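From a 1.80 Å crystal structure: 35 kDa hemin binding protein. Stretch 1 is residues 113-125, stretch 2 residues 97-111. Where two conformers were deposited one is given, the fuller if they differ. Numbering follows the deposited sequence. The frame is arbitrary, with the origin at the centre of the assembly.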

# COMPACT_ATOMS: atom_id res chain seq x y z
N CYS A 113 11.07 3.84 -11.97
CA CYS A 113 12.01 4.04 -10.87
C CYS A 113 12.44 5.50 -10.72
O CYS A 113 13.58 5.75 -10.32
CB CYS A 113 13.26 3.16 -11.04
SG CYS A 113 12.93 1.38 -11.10
N ARG A 114 11.56 6.46 -11.04
CA ARG A 114 11.89 7.90 -11.01
C ARG A 114 13.21 8.22 -11.69
O ARG A 114 13.96 9.11 -11.25
CB ARG A 114 11.92 8.41 -9.56
CG ARG A 114 10.57 8.13 -8.81
CD ARG A 114 10.67 8.56 -7.35
NE ARG A 114 9.40 8.28 -6.67
CZ ARG A 114 9.14 8.57 -5.40
NH1 ARG A 114 10.08 9.14 -4.61
NH2 ARG A 114 7.95 8.27 -4.90
N MET A 115 13.51 7.50 -12.77
CA MET A 115 14.80 7.64 -13.40
C MET A 115 14.84 8.83 -14.37
O MET A 115 15.93 9.30 -14.76
CB MET A 115 15.24 6.32 -14.07
CG MET A 115 14.54 5.95 -15.34
SD MET A 115 14.75 4.15 -15.74
CE MET A 115 16.00 3.67 -14.61
N GLU A 116 13.67 9.32 -14.74
CA GLU A 116 13.56 10.46 -15.67
C GLU A 116 13.94 11.79 -15.02
O GLU A 116 13.48 12.09 -13.90
CB GLU A 116 12.16 10.55 -16.27
CG GLU A 116 11.67 9.23 -16.94
CD GLU A 116 11.05 8.21 -15.94
OE1 GLU A 116 10.98 8.53 -14.73
OE2 GLU A 116 10.62 7.11 -16.36
N LYS A 117 14.71 12.61 -15.73
CA LYS A 117 14.91 14.01 -15.32
C LYS A 117 13.64 14.78 -15.61
O LYS A 117 12.89 14.41 -16.50
CB LYS A 117 16.10 14.66 -16.07
CG LYS A 117 17.40 13.92 -15.81
CD LYS A 117 18.59 14.85 -15.68
CE LYS A 117 19.83 14.05 -15.31
NZ LYS A 117 19.50 12.78 -14.57
N LYS A 118 13.40 15.87 -14.89
CA LYS A 118 12.20 16.67 -15.06
C LYS A 118 12.10 17.09 -16.51
O LYS A 118 13.06 17.61 -17.06
CB LYS A 118 12.22 17.90 -14.18
CG LYS A 118 10.86 18.58 -14.12
CD LYS A 118 10.78 19.55 -12.96
CE LYS A 118 9.35 20.06 -12.80
NZ LYS A 118 9.21 20.90 -11.60
N GLY A 119 10.94 16.85 -17.12
CA GLY A 119 10.69 17.31 -18.49
C GLY A 119 11.01 16.25 -19.53
O GLY A 119 10.80 16.48 -20.72
N GLU A 120 11.50 15.11 -19.07
CA GLU A 120 11.82 13.97 -19.93
C GLU A 120 10.54 13.28 -20.35
O GLU A 120 9.42 13.74 -20.05
CB GLU A 120 12.78 13.00 -19.21
CG GLU A 120 13.37 11.88 -20.08
CD GLU A 120 14.39 11.00 -19.34
OE1 GLU A 120 15.17 11.53 -18.51
OE2 GLU A 120 14.42 9.78 -19.60
N ASN A 121 10.72 12.16 -21.05
CA ASN A 121 9.62 11.43 -21.67
C ASN A 121 8.91 10.60 -20.60
O ASN A 121 9.57 9.74 -19.98
CB ASN A 121 10.22 10.53 -22.76
CG ASN A 121 9.19 9.73 -23.54
OD1 ASN A 121 8.55 8.82 -23.01
ND2 ASN A 121 9.06 10.03 -24.82
N LEU A 122 7.62 10.85 -20.34
CA LEU A 122 6.88 9.92 -19.44
C LEU A 122 5.77 9.14 -20.16
O LEU A 122 4.81 8.65 -19.53
CB LEU A 122 6.33 10.68 -18.22
CG LEU A 122 7.34 11.46 -17.36
CD1 LEU A 122 6.63 12.32 -16.29
CD2 LEU A 122 8.33 10.52 -16.68
N SER A 123 5.93 9.00 -21.48
CA SER A 123 4.87 8.44 -22.33
C SER A 123 4.67 6.97 -22.06
O SER A 123 5.63 6.25 -21.75
CB SER A 123 5.20 8.66 -23.82
OG SER A 123 5.58 10.00 -24.07
N ILE A 124 3.42 6.53 -22.17
CA ILE A 124 3.09 5.10 -22.12
C ILE A 124 2.80 4.72 -23.58
O ILE A 124 1.72 5.02 -24.11
CB ILE A 124 1.85 4.83 -21.25
CG1 ILE A 124 2.08 5.29 -19.80
CG2 ILE A 124 1.47 3.32 -21.29
CD1 ILE A 124 0.77 5.30 -18.94
N GLY A 125 3.79 4.11 -24.23
CA GLY A 125 3.69 3.82 -25.68
C GLY A 125 3.03 2.47 -25.93
O GLY A 125 2.22 1.99 -25.13
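Stretch 2, residues 97-111: ALDQTLGIPGFPTFS

Stretch 2 enters as the last turns of a helix, residues 97-102, leaves it through a loop, and ends in a short strand, 109-111. Stretch 1 has no regular helix or strand. R114, near its N-terminal end, lies by S111 (CA to CA 5.4 Å). From S111 stretch 1 runs to the helix end, where K118 packs on L102 (CA to CA 4.3 Å), and returns to the strand, where L122 and S123 pair with F110 and T109 in the opposite order. Together the two stretches bury 914 Å².

L122 covers the most surface. Its CD1 reaches into the bend that follows the helix, 4.2 Å from L102 CB, 4.1 Å from I104 CG1 and 4.3 Å from P105 CD, while its CD2 lies 4.3 Å from S111 CA. The backbone is held close by a hydrogen bond, F110 N to L122 O at 2.9 Å, with an angle of 163° at the hydrogen. The next residues meet the F110 ring: S123 O lies 3.3 Å from F110 CE2 at the ring edge. I124 then closes this end, placing CG1 3.6 Å from F110 CD2 and CD1 3.7 Å from CB of P108, whose preceding peptide bond is cis.

K118 lies across the helix terminus. A type II turn from K117 to E120, closed by E120 N to K117 O at 3.0 Å, brings G119 N to L102 O in a 3.2 Å hydrogen bond, and K118 CA adds a CA-H...O contact to L102 O at 3.4 Å. The lysine side chain is extended, all four chi angles t, and its end turns nearer the helix, where NZ donates to Q100 O at 2.7 Å. The carbonyls at the end of a helix lack the amides of a further turn, and here two of them find donors in stretch 1. G103, with positive phi, leaves the helix beside K118, whose CG is 3.8 Å from G103 N; a CB on G103 would come within a tight 3.2 Å of K118 CG. Water 1 lies between G103 O (2.7 Å) and E120 O (2.8 Å), within hydrogen-bonding distance of both.

L102 is the chief counterpart on the helix. Although its CA-to-CB bond points away, its CD2 comes back to within 3.5 Å of E116 O. Beyond it, S111 OG donates to E116 OE1 at 2.7 Å, and water 3 joins S111 O to R114 N, 3.0 Å from each. The extended R114 side chain passes on to the helix, where L98 CD2 lies over one face of its guanidinium, 3.6 Å from NE.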

# COMPACT_ATOMS: atom_id res chain seq x y z
N ALA A 97 3.99 16.18 -5.29
CA ALA A 97 5.41 15.99 -5.07
C ALA A 97 6.08 15.36 -6.28
O ALA A 97 7.14 15.82 -6.71
CB ALA A 97 5.65 15.12 -3.78
N LEU A 98 5.45 14.33 -6.84
CA LEU A 98 5.97 13.62 -8.01
C LEU A 98 5.97 14.57 -9.21
O LEU A 98 6.90 14.54 -10.03
CB LEU A 98 5.12 12.38 -8.31
CG LEU A 98 5.39 11.20 -7.34
CD1 LEU A 98 4.32 10.12 -7.45
CD2 LEU A 98 6.80 10.62 -7.59
N ASP A 99 4.93 15.39 -9.32
CA ASP A 99 4.87 16.42 -10.37
C ASP A 99 6.04 17.43 -10.25
O ASP A 99 6.75 17.71 -11.22
CB ASP A 99 3.52 17.13 -10.32
CG ASP A 99 3.28 18.07 -11.50
OD1 ASP A 99 3.89 17.90 -12.61
OD2 ASP A 99 2.46 19.01 -11.31
N GLN A 100 6.27 17.95 -9.05
CA GLN A 100 7.41 18.82 -8.80
C GLN A 100 8.74 18.17 -9.25
O GLN A 100 9.59 18.83 -9.85
CB GLN A 100 7.47 19.23 -7.33
CG GLN A 100 8.58 20.27 -7.02
CD GLN A 100 8.47 21.53 -7.88
OE1 GLN A 100 7.38 22.11 -8.03
NE2 GLN A 100 9.60 21.97 -8.46
N THR A 101 8.88 16.88 -9.00
CA THR A 101 10.10 16.16 -9.31
C THR A 101 10.26 15.80 -10.79
O THR A 101 11.35 15.98 -11.38
CB THR A 101 10.16 14.88 -8.41
OG1 THR A 101 10.22 15.31 -7.06
CG2 THR A 101 11.41 14.01 -8.73
N LEU A 102 9.17 15.32 -11.39
CA LEU A 102 9.25 14.70 -12.71
C LEU A 102 8.67 15.54 -13.86
O LEU A 102 9.08 15.38 -15.04
CB LEU A 102 8.56 13.33 -12.68
CG LEU A 102 9.10 12.32 -11.67
CD1 LEU A 102 8.06 11.19 -11.56
CD2 LEU A 102 10.43 11.76 -12.18
N GLY A 103 7.73 16.42 -13.53
CA GLY A 103 7.07 17.25 -14.54
C GLY A 103 6.08 16.39 -15.33
O GLY A 103 6.37 15.98 -16.45
N ILE A 104 4.92 16.14 -14.73
CA ILE A 104 3.88 15.25 -15.29
C ILE A 104 2.90 16.08 -16.11
O ILE A 104 2.11 16.82 -15.55
CB ILE A 104 3.13 14.52 -14.13
CG1 ILE A 104 4.16 13.71 -13.32
CG2 ILE A 104 1.98 13.61 -14.69
CD1 ILE A 104 3.68 13.22 -11.95
N PRO A 105 2.97 15.95 -17.44
CA PRO A 105 2.27 16.88 -18.34
C PRO A 105 0.79 16.57 -18.60
O PRO A 105 0.06 17.45 -19.03
CB PRO A 105 3.07 16.74 -19.64
CG PRO A 105 3.54 15.30 -19.65
CD PRO A 105 3.76 14.94 -18.17
N GLY A 106 0.37 15.35 -18.32
CA GLY A 106 -0.96 14.85 -18.73
C GLY A 106 -1.08 13.38 -18.35
O GLY A 106 -0.12 12.79 -17.85
N PHE A 107 -2.26 12.81 -18.57
CA PHE A 107 -2.54 11.41 -18.20
C PHE A 107 -3.00 10.61 -19.43
O PHE A 107 -3.60 11.17 -20.36
CB PHE A 107 -3.67 11.32 -17.15
CG PHE A 107 -3.41 12.03 -15.84
CD1 PHE A 107 -2.12 12.26 -15.36
CD2 PHE A 107 -4.50 12.43 -15.06
CE1 PHE A 107 -1.90 12.93 -14.13
CE2 PHE A 107 -4.31 13.09 -13.82
CZ PHE A 107 -3.01 13.34 -13.37
N PRO A 108 -2.76 9.28 -19.43
CA PRO A 108 -1.94 8.58 -18.44
C PRO A 108 -0.47 8.70 -18.84
O PRO A 108 -0.14 8.66 -20.03
CB PRO A 108 -2.42 7.12 -18.55
CG PRO A 108 -2.83 6.99 -20.02
CD PRO A 108 -3.32 8.36 -20.45
N THR A 109 0.39 8.81 -17.84
CA THR A 109 1.83 8.81 -18.03
C THR A 109 2.41 7.95 -16.92
O THR A 109 1.69 7.51 -16.02
CB THR A 109 2.43 10.28 -17.97
OG1 THR A 109 1.85 11.00 -16.88
CG2 THR A 109 2.18 11.04 -19.27
N PHE A 110 3.71 7.66 -17.00
CA PHE A 110 4.34 6.86 -15.95
C PHE A 110 5.82 7.14 -15.85
O PHE A 110 6.44 7.64 -16.79
CB PHE A 110 4.06 5.35 -16.07
CG PHE A 110 4.99 4.56 -17.02
CD1 PHE A 110 5.44 3.28 -16.64
CD2 PHE A 110 5.37 5.05 -18.28
CE1 PHE A 110 6.25 2.51 -17.48
CE2 PHE A 110 6.21 4.27 -19.13
CZ PHE A 110 6.61 3.00 -18.73
N SER A 111 6.35 6.78 -14.68
CA SER A 111 7.77 6.91 -14.38
C SER A 111 8.33 5.53 -14.01
O SER A 111 7.72 4.80 -13.19
CB SER A 111 7.94 7.86 -13.20
OG SER A 111 9.27 7.84 -12.74
O HOH W 1 8.40 15.30 -18.02
O HOH W 2 8.59 6.86 -18.36
O HOH W 3 8.76 5.43 -10.48